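Local coordinates for protein FeeM (Uncultured bacterium, PDB 2G0B) that probably catalyses transfer of a long-chain acyl group from acyl carrier protein to the amino group of tyrosine, releasing N-acyl tyrosine, at residues D19-I24 with E58-T63; T27-Q32 with V97-M102; I66-A71 with G91-E96; H135-C140 with Y178-R183. All blocks are in the same frame, centred on the assembly; numbering follows the deposited sequence.

Contact 1: D19-I24 with E58-T63; sequences DAARRI and EVLYGT
In this GNAT-like fold, helix 15-31 lies across the central sheet, and here three of its small or branched residues meet strand 59-68 at 70°, with the local axes 8.0 Å apart. Ile24 and Leu60 carry the centre of the contact. Both point toward the opposing segment and their chains cross obliquely, so that Ile24 CD1 comes to rest against the branch point of Leu60, 3.7 Å from CG. Leu60 gets there with CG anti to its own backbone N (chi1 -176°), which sends CD2 over the helix between two alanines; it lies 3.8 Å from Ala20 CB and 3.6 Å from Ala21 N. Short helical side chains thus let a leucine methyl approach the helix backbone itself.

Beyond Leu60 the strand carries a classic beta bulge, Tyr61 and Gly62 both facing Leu54. Tyr61 turns away from the helix, its ring meeting Tyr107 and its hydroxyl bonded to Lys7, while Ile24 CD1 lies 4.0 Å from Gly62 N. No hydrogen bond joins the two segments; the fit is one of shape. At the far end Thr63 faces the helix again. Its OG1, anti to the backbone N, bonds to Phe52 O on the neighbouring strand, and the same torsion turns the methyl to the helix, where Thr63 CG2 lies 3.6 Å from Ala21 O.

Contact 2: T27-Q32 with V97-M102; sequences TTYEAQ and VVQFAM. With NLT (N-dodecanoyl-L-tyrosine), chain I.
The pocket for N-dodecanoyl-L-tyrosine is built in part where the end of helix 15-31 crosses strand 94-102, at 83° between the local axes. Tyr29 is the side chain that joins helix and ligand. Its CG lies anti to the carbonyl carbon (chi1 -76°), and although the residue leaves the helix obliquely to the strand, its phenol end reaches in to the ligand. There the hydroxyl donates a hydrogen bond to ligand O2, which lies at the ring edge, in plane. The other carboxylate oxygen, O, accepts from Gln99 N at 3.1 Å, a fairly straight bond, so the product's acid group is held from helix and strand alike.

One step along the strand, Phe100 N makes a weak bond of 3.3 Å to NLT OL, the acyl carbonyl oxygen. An ordered water ties this oxygen to Phe100 O and Tyr29 OH, linking the amide end of the product to both segments. The acyl chain then runs past Val97, whose CG1 packs 3.7 Å from ligand C5. Gln99 bends at chi2, which brings its amide across Tyr29 at about a right angle, OE1 4.0 Å from Tyr29 CE2.

Away from the ligand, Thr28 meets the strand: OG1 makes a weak hydrogen bond to Met102 O at 3.0 Å, and CG2 packs on Ala101 CB. The left-handed backbone at Gln99 turns successive N-H groups to the ligand, consistent with the bulged fourth strand whose backbone binds the acyl donor in GNAT-fold transferases.

Contact 3: I66-A71 with G91-E96; sequences IINDGA and GKKLAE
The flat groups that matter first are the carbonyls between strands 59-68 and 94-102, neighbours in the antiparallel part of a GNAT-like sheet. Ile67 N lies in the carbonyl plane of Glu96, and Glu96 N in that of Ile67, whereas Asp69 N stands above the plane of the Leu94 carbonyl, 31° out of it. The first two bonds form the reciprocal ring of a hydrogen-bonded pair, 2.9 Å from Ile67 N to Glu96 O and 3.0 Å from Glu96 N to Ile67 O. The third, Asp69 N to Leu94 O at 3.1 Å, is made as the first strand passes into loop.

Ile67 and Glu96 share one face of the sheet. Glu96 extends its carboxylate there to Met76 N and Ser142 OG, two partners that would settle a buried charge on the side near the bound ligand. Asn68 and Ala95, the non-hydrogen-bonded pair, occupy the other face, with Ile66 alongside: Ile66 CD1 packs 3.8 Å from Ala95 CB. The amide of Asn68 swings over the same methyl, ND2 lying 3.6 Å from Ala95 CB, while its OD1 is bonded to Tyr130 OH.

Where the strands part, Asp69 and Leu94 lie side by side and point the same way. Asp69 has CG anti to its backbone N (chi1 -158°) and forms a salt bridge with Arg88 of helix 77-89, through the very oxygen, OD2, that rests 3.8 Å from Leu94 CD1.

Contact 4: H135-C140 with Y178-R183; sequences HIDYLC and YVPEWR
The last strand in the chain, 170-178, is inserted between strands 138-143 and 157-165 as in GNAT folds, and this contact lies where its pairing with 138-143 ends and the chain turns into a 3-10 segment. Tyr138 and Tyr178 form an antiparallel non-hydrogen-bonded pair with both rings on one face. The rings meet obliquely, planes at 44°: Tyr178 CD1 sits over one face of Tyr138, offset toward the rim and 3.5 Å from CZ. Trp87 also stacks on Tyr138.

Tyr178 has CG anti to its backbone N (chi1 -170°), which lays its ring alongside Asp137, the carboxylate and ring planes nearly parallel. Pro180 CD stands over the centre of a Tyr178 ring face. Val179 CG2 packs 3.9 Å from Leu139 CB, and Val179 also touches Ala131 and Leu132 of helix 121-133.

A single hydrogen bond joins the backbones, Val179 N to Asp137 O at 2.9 Å, the donor nearly along the C=O axis. Asp137 OD2 accepts from Lys93 N, so this residue ties the loop leading into strand 94-102 to the chain leaving strand 170-178. With one polar bond among many ring and aliphatic contacts, the join probably owes most of its hold to aromatic and apolar packing.

How the contacts relate
All four contacts reach one sheet. Contacts 1 and 3 are buried; contacts 2 and 4 are only partly so. Contacts 1 and 2 share helix 15-31 and touch through Thr63 N and Ala101 O, yet the first has no hydrogen bond between its segments while the second turns polar where the product binds. Contacts 3 and 4 meet where strands 94-102 and 138-143 run side by side, with Ala95 O probably hydrogen-bonded to Cys140 N, but backbone bonding dominates contact 3 and ring packing contact 4. Strand 94-102 links contacts 2 and 3, which lie on opposite sides of the chain's centre. The chemistry thus follows place: helix on sheet, pocket, strand pairing, sheet end.

Contact 1: D19-I24 with E58-T63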
# COMPACT_ATOMS: atom_id res chain seq x y z
N ASP A 19 15.17 6.68 -2.67
CA ASP A 19 16.13 6.07 -1.75
C ASP A 19 15.67 6.30 -0.32
O ASP A 19 15.78 5.41 0.53
CB ASP A 19 17.52 6.71 -1.92
CG ASP A 19 18.29 6.14 -3.10
OD1 ASP A 19 17.93 5.06 -3.63
OD2 ASP A 19 19.29 6.72 -3.57
N ALA A 20 15.18 7.52 -0.06
CA ALA A 20 14.68 7.91 1.25
C ALA A 20 13.42 7.16 1.60
O ALA A 20 13.18 6.83 2.76
CB ALA A 20 14.44 9.41 1.30
N ALA A 21 12.60 6.89 0.58
CA ALA A 21 11.39 6.10 0.75
C ALA A 21 11.75 4.67 1.15
O ALA A 21 11.18 4.13 2.09
CB ALA A 21 10.56 6.12 -0.51
N ARG A 22 12.74 4.09 0.47
CA ARG A 22 13.24 2.75 0.80
C ARG A 22 13.83 2.69 2.20
O ARG A 22 13.74 1.66 2.87
CB ARG A 22 14.29 2.31 -0.22
CG ARG A 22 14.45 0.81 -0.32
CD ARG A 22 15.56 0.35 -1.24
NE ARG A 22 15.47 1.02 -2.53
CZ ARG A 22 16.41 1.80 -3.03
NH1 ARG A 22 17.54 2.01 -2.37
NH2 ARG A 22 16.22 2.39 -4.21
N ARG A 23 14.43 3.79 2.64
CA ARG A 23 15.00 3.90 3.98
C ARG A 23 13.95 3.87 5.07
O ARG A 23 14.17 3.27 6.12
CB ARG A 23 15.81 5.16 4.09
CG ARG A 23 17.19 4.92 4.48
CD ARG A 23 17.52 5.27 5.90
NE ARG A 23 18.90 4.90 6.18
CZ ARG A 23 19.75 5.64 6.88
NH1 ARG A 23 19.36 6.78 7.42
NH2 ARG A 23 21.00 5.21 7.07
N ILE A 24 12.83 4.55 4.83
CA ILE A 24 11.73 4.52 5.77
C ILE A 24 11.21 3.10 5.87
O ILE A 24 11.11 2.57 6.97
CB ILE A 24 10.62 5.51 5.35
CG1 ILE A 24 11.12 6.94 5.49
CG2 ILE A 24 9.39 5.35 6.24
CD1 ILE A 24 10.44 7.89 4.58
N GLU A 58 8.77 19.24 3.79
CA GLU A 58 9.89 18.84 2.91
C GLU A 58 10.80 17.68 3.36
O GLU A 58 11.61 17.22 2.56
CB GLU A 58 10.72 20.05 2.46
CG GLU A 58 10.21 20.67 1.18
CD GLU A 58 10.66 22.09 1.04
OE1 GLU A 58 10.98 22.71 2.08
OE2 GLU A 58 10.71 22.59 -0.11
N VAL A 59 10.70 17.24 4.61
CA VAL A 59 11.34 15.97 4.96
C VAL A 59 10.35 14.84 4.83
O VAL A 59 9.20 14.97 5.23
CB VAL A 59 12.10 15.96 6.34
CG1 VAL A 59 12.61 17.32 6.70
CG2 VAL A 59 11.25 15.40 7.45
N LEU A 60 10.78 13.77 4.19
CA LEU A 60 9.93 12.64 3.89
C LEU A 60 9.76 11.79 5.11
O LEU A 60 10.74 11.40 5.73
CB LEU A 60 10.53 11.81 2.75
CG LEU A 60 9.75 10.63 2.20
CD1 LEU A 60 8.59 11.09 1.38
CD2 LEU A 60 10.65 9.77 1.37
N TYR A 61 8.51 11.52 5.47
CA TYR A 61 8.24 10.70 6.63
C TYR A 61 7.40 9.47 6.36
O TYR A 61 7.36 8.56 7.18
CB TYR A 61 7.67 11.52 7.80
CG TYR A 61 6.24 12.01 7.67
CD1 TYR A 61 5.18 11.27 8.20
CD2 TYR A 61 5.96 13.26 7.12
CE1 TYR A 61 3.87 11.74 8.13
CE2 TYR A 61 4.65 13.75 7.04
CZ TYR A 61 3.61 12.98 7.56
OH TYR A 61 2.32 13.43 7.48
N GLY A 62 6.76 9.43 5.20
CA GLY A 62 5.88 8.32 4.89
C GLY A 62 5.83 8.04 3.42
O GLY A 62 6.01 8.94 2.61
N THR A 63 5.59 6.79 3.06
CA THR A 63 5.59 6.39 1.67
C THR A 63 4.63 5.24 1.40
O THR A 63 4.32 4.46 2.30
CB THR A 63 7.02 6.02 1.21
OG1 THR A 63 6.97 5.43 -0.09
CG2 THR A 63 7.62 4.91 2.07

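Contact 2: T27-Q32 with V97-M102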
# COMPACT_ATOMS: atom_id res chain seq x y z
N THR A 27 13.68 0.85 7.82
CA THR A 27 13.74 1.13 9.25
C THR A 27 12.47 0.66 9.97
O THR A 27 12.54 0.04 11.04
CB THR A 27 14.00 2.62 9.48
OG1 THR A 27 15.24 2.98 8.86
CG2 THR A 27 14.27 2.91 10.95
N THR A 28 11.33 0.91 9.33
CA THR A 28 10.03 0.53 9.85
C THR A 28 9.89 -0.98 9.97
O THR A 28 9.45 -1.49 11.02
CB THR A 28 8.92 1.15 8.95
OG1 THR A 28 8.62 2.47 9.42
CG2 THR A 28 7.57 0.42 9.08
N TYR A 29 10.32 -1.70 8.94
CA TYR A 29 10.20 -3.17 8.89
C TYR A 29 11.16 -3.85 9.85
O TYR A 29 10.83 -4.88 10.44
CB TYR A 29 10.40 -3.69 7.45
CG TYR A 29 9.20 -3.46 6.53
CD1 TYR A 29 8.31 -2.40 6.76
CD2 TYR A 29 8.95 -4.30 5.44
CE1 TYR A 29 7.23 -2.18 5.93
CE2 TYR A 29 7.85 -4.09 4.60
CZ TYR A 29 6.99 -3.02 4.86
OH TYR A 29 5.89 -2.75 4.06
N GLU A 30 12.34 -3.26 10.04
CA GLU A 30 13.34 -3.78 10.97
C GLU A 30 12.90 -3.59 12.42
O GLU A 30 13.25 -4.38 13.29
CB GLU A 30 14.69 -3.11 10.75
CG GLU A 30 15.56 -3.77 9.69
CD GLU A 30 16.85 -2.99 9.38
OE1 GLU A 30 17.15 -1.99 10.09
OE2 GLU A 30 17.56 -3.38 8.42
N ALA A 31 12.13 -2.52 12.66
CA ALA A 31 11.63 -2.21 13.99
C ALA A 31 10.48 -3.13 14.38
O ALA A 31 10.32 -3.48 15.55
CB ALA A 31 11.22 -0.75 14.08
N GLN A 32 9.68 -3.51 13.39
CA GLN A 32 8.55 -4.42 13.61
C GLN A 32 8.95 -5.88 13.42
O GLN A 32 8.13 -6.79 13.60
CB GLN A 32 7.39 -4.05 12.69
CG GLN A 32 6.45 -3.03 13.31
CD GLN A 32 5.51 -2.40 12.28
OE1 GLN A 32 4.28 -2.48 12.43
NE2 GLN A 32 6.08 -1.76 11.24
N VAL A 97 -1.23 -2.66 -3.76
CA VAL A 97 -0.68 -1.56 -2.99
C VAL A 97 0.34 -2.11 -2.01
O VAL A 97 0.03 -3.00 -1.20
CB VAL A 97 -1.77 -0.77 -2.24
CG1 VAL A 97 -1.21 0.50 -1.71
CG2 VAL A 97 -2.93 -0.48 -3.15
N VAL A 98 1.54 -1.56 -2.06
CA VAL A 98 2.69 -2.20 -1.48
C VAL A 98 3.68 -1.17 -0.83
O VAL A 98 3.60 0.03 -1.12
CB VAL A 98 3.36 -3.06 -2.59
CG1 VAL A 98 4.71 -2.52 -3.01
CG2 VAL A 98 3.42 -4.49 -2.20
N GLN A 99 4.54 -1.66 0.08
CA GLN A 99 5.61 -0.85 0.72
C GLN A 99 5.09 0.42 1.43
O GLN A 99 5.68 1.50 1.32
CB GLN A 99 6.75 -0.50 -0.26
CG GLN A 99 7.47 -1.70 -0.86
CD GLN A 99 8.63 -2.22 0.00
OE1 GLN A 99 8.45 -3.15 0.80
NE2 GLN A 99 9.81 -1.66 -0.20
N PHE A 100 3.97 0.27 2.12
CA PHE A 100 3.41 1.33 2.94
C PHE A 100 4.18 1.40 4.26
O PHE A 100 4.28 0.40 4.98
CB PHE A 100 1.93 1.08 3.18
CG PHE A 100 1.31 2.00 4.19
CD1 PHE A 100 1.49 3.37 4.11
CD2 PHE A 100 0.52 1.50 5.21
CE1 PHE A 100 0.93 4.21 5.03
CE2 PHE A 100 -0.05 2.34 6.14
CZ PHE A 100 0.15 3.69 6.05
N ALA A 101 4.74 2.57 4.54
CA ALA A 101 5.54 2.77 5.74
C ALA A 101 5.53 4.22 6.15
O ALA A 101 5.50 5.10 5.31
CB ALA A 101 6.99 2.30 5.51
N MET A 102 5.50 4.44 7.47
CA MET A 102 5.58 5.78 8.05
C MET A 102 6.66 5.74 9.11
O MET A 102 6.79 4.75 9.82
CB MET A 102 4.25 6.17 8.72
CG MET A 102 2.99 5.96 7.88
SD MET A 102 2.42 7.47 7.16
CE MET A 102 1.88 8.38 8.60
N NLT I . 2.06 -4.70 3.14
C1 NLT I . 1.67 -3.42 3.19
OL NLT I . 2.45 -2.48 3.22
C2 NLT I . 0.17 -3.19 3.23
C3 NLT I . -0.28 -2.06 2.30
C4 NLT I . -1.64 -1.47 2.74
C5 NLT I . -2.07 -0.32 1.82
C6 NLT I . -3.54 0.05 1.99
C7 NLT I . -4.04 0.93 0.84
C8 NLT I . -5.32 1.67 1.23
C9 NLT I . -5.89 2.52 0.08
C10 NLT I . -7.41 2.39 0.10
C11 NLT I . -8.12 3.09 -1.07
C12 NLT I . -9.62 3.15 -0.80
CA NLT I . 3.45 -5.15 3.20
CB NLT I . 3.51 -6.68 3.16
CG NLT I . 3.40 -7.28 4.54
CD2 NLT I . 4.33 -6.97 5.52
CE2 NLT I . 4.22 -7.52 6.78
CZ NLT I . 3.20 -8.40 7.06
CE1 NLT I . 2.26 -8.71 6.09
CD1 NLT I . 2.36 -8.16 4.82
OH NLT I . 3.10 -8.93 8.27
C NLT I . 4.28 -4.65 2.05
O NLT I . 3.73 -4.57 0.93
O2 NLT I . 5.48 -4.34 2.25
O HOH W 1 3.65 -2.03 5.55

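Contact 3: I66-A71 with G91-E96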
# COMPACT_ATOMS: atom_id res chain seq x y z
N ILE A 66 2.39 1.47 -5.50
CA ILE A 66 1.39 0.64 -6.16
C ILE A 66 2.02 -0.04 -7.38
O ILE A 66 2.69 0.62 -8.17
CB ILE A 66 0.13 1.49 -6.54
CG1 ILE A 66 -0.74 0.76 -7.55
CG2 ILE A 66 0.52 2.86 -7.07
CD1 ILE A 66 -2.22 1.03 -7.37
N ILE A 67 1.86 -1.36 -7.49
CA ILE A 67 2.40 -2.11 -8.61
C ILE A 67 1.29 -2.63 -9.51
O ILE A 67 0.40 -3.34 -9.05
CB ILE A 67 3.26 -3.28 -8.11
CG1 ILE A 67 4.22 -2.79 -7.01
CG2 ILE A 67 4.03 -3.93 -9.28
CD1 ILE A 67 4.99 -3.90 -6.35
N ASN A 68 1.35 -2.29 -10.79
CA ASN A 68 0.34 -2.72 -11.74
C ASN A 68 0.62 -4.12 -12.27
O ASN A 68 1.77 -4.48 -12.53
CB ASN A 68 0.23 -1.73 -12.89
CG ASN A 68 -0.80 -0.67 -12.62
OD1 ASN A 68 -0.49 0.52 -12.61
ND2 ASN A 68 -2.03 -1.09 -12.37
N ASP A 69 -0.44 -4.91 -12.42
CA ASP A 69 -0.33 -6.26 -12.94
C ASP A 69 0.23 -6.26 -14.37
O ASP A 69 -0.46 -5.90 -15.32
CB ASP A 69 -1.68 -6.98 -12.89
CG ASP A 69 -1.55 -8.49 -12.90
OD1 ASP A 69 -0.41 -9.01 -12.91
OD2 ASP A 69 -2.55 -9.25 -12.89
N GLY A 70 1.50 -6.63 -14.49
CA GLY A 70 2.16 -6.70 -15.78
C GLY A 70 2.69 -8.09 -16.00
O GLY A 70 2.19 -9.05 -15.41
N ALA A 71 3.72 -8.20 -16.84
CA ALA A 71 4.34 -9.49 -17.16
C ALA A 71 5.20 -10.04 -16.01
O ALA A 71 5.60 -11.20 -16.02
CB ALA A 71 5.17 -9.39 -18.44
N GLY A 91 -9.92 -11.22 -17.24
CA GLY A 91 -9.28 -10.06 -17.84
C GLY A 91 -9.48 -8.82 -17.00
O GLY A 91 -9.83 -7.75 -17.51
N LYS A 92 -9.25 -8.96 -15.70
CA LYS A 92 -9.45 -7.87 -14.76
C LYS A 92 -8.15 -7.16 -14.45
O LYS A 92 -7.12 -7.80 -14.22
CB LYS A 92 -10.09 -8.39 -13.47
CG LYS A 92 -11.57 -8.77 -13.60
CD LYS A 92 -12.41 -7.62 -14.14
CE LYS A 92 -13.86 -8.05 -14.37
NZ LYS A 92 -14.67 -7.85 -13.14
N LYS A 93 -8.20 -5.83 -14.46
CA LYS A 93 -7.04 -5.04 -14.13
C LYS A 93 -6.81 -5.09 -12.63
O LYS A 93 -7.65 -4.63 -11.85
CB LYS A 93 -7.20 -3.60 -14.62
CG LYS A 93 -5.88 -2.87 -14.78
CD LYS A 93 -6.05 -1.57 -15.51
CE LYS A 93 -4.74 -0.81 -15.50
NZ LYS A 93 -4.32 -0.37 -16.85
N LEU A 94 -5.71 -5.70 -12.23
CA LEU A 94 -5.34 -5.76 -10.82
C LEU A 94 -4.14 -4.90 -10.53
O LEU A 94 -3.34 -4.60 -11.42
CB LEU A 94 -5.06 -7.21 -10.39
CG LEU A 94 -6.00 -8.30 -10.86
CD1 LEU A 94 -5.44 -9.65 -10.46
CD2 LEU A 94 -7.39 -8.11 -10.29
N ALA A 95 -4.03 -4.47 -9.28
CA ALA A 95 -2.88 -3.73 -8.80
C ALA A 95 -2.72 -3.97 -7.32
O ALA A 95 -3.71 -4.07 -6.60
CB ALA A 95 -3.04 -2.26 -9.08
N GLU A 96 -1.48 -4.12 -6.88
CA GLU A 96 -1.23 -4.36 -5.48
C GLU A 96 -0.63 -3.12 -4.85
O GLU A 96 0.33 -2.56 -5.38
CB GLU A 96 -0.32 -5.57 -5.28
CG GLU A 96 0.33 -5.63 -3.91
CD GLU A 96 0.78 -7.03 -3.49
OE1 GLU A 96 0.79 -7.30 -2.26
OE2 GLU A 96 1.15 -7.85 -4.37

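Contact 4: H135-C140 with Y178-R183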
# COMPACT_ATOMS: atom_id res chain seq x y z
N HIS A 135 -8.15 3.12 -14.30
CA HIS A 135 -9.30 2.23 -14.52
C HIS A 135 -9.05 0.83 -13.97
O HIS A 135 -9.42 -0.16 -14.59
CB HIS A 135 -9.72 2.19 -16.00
CG HIS A 135 -10.01 3.53 -16.58
ND1 HIS A 135 -10.83 4.45 -15.97
CD2 HIS A 135 -9.59 4.12 -17.73
CE1 HIS A 135 -10.91 5.54 -16.71
NE2 HIS A 135 -10.16 5.36 -17.79
N ILE A 136 -8.42 0.78 -12.80
CA ILE A 136 -8.14 -0.47 -12.11
C ILE A 136 -9.44 -1.07 -11.59
O ILE A 136 -10.32 -0.34 -11.11
CB ILE A 136 -7.13 -0.20 -10.94
CG1 ILE A 136 -5.71 -0.02 -11.49
CG2 ILE A 136 -7.16 -1.32 -9.90
CD1 ILE A 136 -4.79 0.74 -10.57
N ASP A 137 -9.58 -2.38 -11.72
CA ASP A 137 -10.76 -3.08 -11.20
C ASP A 137 -10.60 -3.45 -9.71
O ASP A 137 -11.39 -3.02 -8.87
CB ASP A 137 -11.06 -4.33 -12.03
CG ASP A 137 -11.55 -4.00 -13.42
OD1 ASP A 137 -12.53 -3.22 -13.54
OD2 ASP A 137 -11.03 -4.46 -14.46
N TYR A 138 -9.57 -4.24 -9.40
CA TYR A 138 -9.34 -4.68 -8.03
C TYR A 138 -8.03 -4.19 -7.44
O TYR A 138 -6.96 -4.41 -8.01
CB TYR A 138 -9.45 -6.19 -7.91
CG TYR A 138 -10.87 -6.69 -7.98
CD1 TYR A 138 -11.39 -7.21 -9.17
CD2 TYR A 138 -11.70 -6.64 -6.87
CE1 TYR A 138 -12.71 -7.66 -9.23
CE2 TYR A 138 -13.01 -7.08 -6.93
CZ TYR A 138 -13.50 -7.59 -8.10
OH TYR A 138 -14.80 -8.03 -8.13
N LEU A 139 -8.13 -3.50 -6.31
CA LEU A 139 -6.97 -3.04 -5.57
C LEU A 139 -6.66 -4.05 -4.47
O LEU A 139 -7.41 -4.19 -3.52
CB LEU A 139 -7.28 -1.68 -4.96
CG LEU A 139 -6.20 -0.61 -4.93
CD1 LEU A 139 -5.39 -0.60 -6.19
CD2 LEU A 139 -6.86 0.73 -4.75
N CYS A 140 -5.54 -4.75 -4.59
CA CYS A 140 -5.20 -5.83 -3.65
C CYS A 140 -4.17 -5.42 -2.58
O CYS A 140 -3.28 -4.61 -2.83
CB CYS A 140 -4.71 -7.04 -4.41
SG CYS A 140 -5.75 -7.54 -5.80
N TYR A 178 -13.11 -3.64 -4.88
CA TYR A 178 -13.59 -3.32 -6.22
C TYR A 178 -13.73 -1.81 -6.38
O TYR A 178 -14.71 -1.22 -5.94
CB TYR A 178 -14.92 -4.01 -6.50
CG TYR A 178 -15.35 -3.92 -7.95
CD1 TYR A 178 -14.51 -4.35 -8.98
CD2 TYR A 178 -16.58 -3.38 -8.29
CE1 TYR A 178 -14.89 -4.25 -10.31
CE2 TYR A 178 -16.98 -3.28 -9.62
CZ TYR A 178 -16.12 -3.72 -10.63
OH TYR A 178 -16.51 -3.63 -11.95
N VAL A 179 -12.74 -1.20 -7.03
CA VAL A 179 -12.66 0.26 -7.17
C VAL A 179 -13.86 0.96 -7.88
O VAL A 179 -14.36 1.96 -7.35
CB VAL A 179 -11.27 0.72 -7.73
CG1 VAL A 179 -11.18 2.24 -7.80
CG2 VAL A 179 -10.14 0.17 -6.88
N PRO A 180 -14.33 0.45 -9.03
CA PRO A 180 -15.48 1.05 -9.73
C PRO A 180 -16.74 1.31 -8.89
O PRO A 180 -17.53 2.17 -9.26
CB PRO A 180 -15.77 0.04 -10.83
CG PRO A 180 -14.47 -0.52 -11.13
CD PRO A 180 -13.78 -0.68 -9.81
N GLU A 181 -16.95 0.56 -7.81
CA GLU A 181 -18.00 0.92 -6.84
C GLU A 181 -17.49 0.78 -5.40
O GLU A 181 -18.07 0.04 -4.59
CB GLU A 181 -19.32 0.14 -7.06
CG GLU A 181 -19.31 -0.93 -8.14
CD GLU A 181 -19.98 -2.23 -7.69
OE1 GLU A 181 -20.87 -2.74 -8.42
OE2 GLU A 181 -19.61 -2.75 -6.60
N TRP A 182 -16.43 1.53 -5.09
CA TRP A 182 -15.80 1.51 -3.78
C TRP A 182 -16.70 2.01 -2.65
O TRP A 182 -16.57 1.55 -1.51
CB TRP A 182 -14.47 2.30 -3.80
CG TRP A 182 -14.61 3.80 -4.10
CD1 TRP A 182 -14.46 4.40 -5.32
CD2 TRP A 182 -14.88 4.85 -3.17
NE1 TRP A 182 -14.64 5.75 -5.21
CE2 TRP A 182 -14.90 6.06 -3.90
CE3 TRP A 182 -15.11 4.90 -1.79
CZ2 TRP A 182 -15.15 7.30 -3.29
CZ3 TRP A 182 -15.37 6.14 -1.19
CH2 TRP A 182 -15.38 7.32 -1.94
N ARG A 183 -17.60 2.94 -2.96
CA ARG A 183 -18.48 3.54 -1.96
C ARG A 183 -19.56 2.58 -1.46
O ARG A 183 -20.16 2.80 -0.42
CB ARG A 183 -19.10 4.83 -2.48
CG ARG A 183 -18.72 5.18 -3.90
CD ARG A 183 -19.31 6.49 -4.42
NE ARG A 183 -18.75 7.64 -3.75
CZ ARG A 183 -19.39 8.78 -3.57
NH1 ARG A 183 -20.63 8.93 -4.02
NH2 ARG A 183 -18.80 9.78 -2.93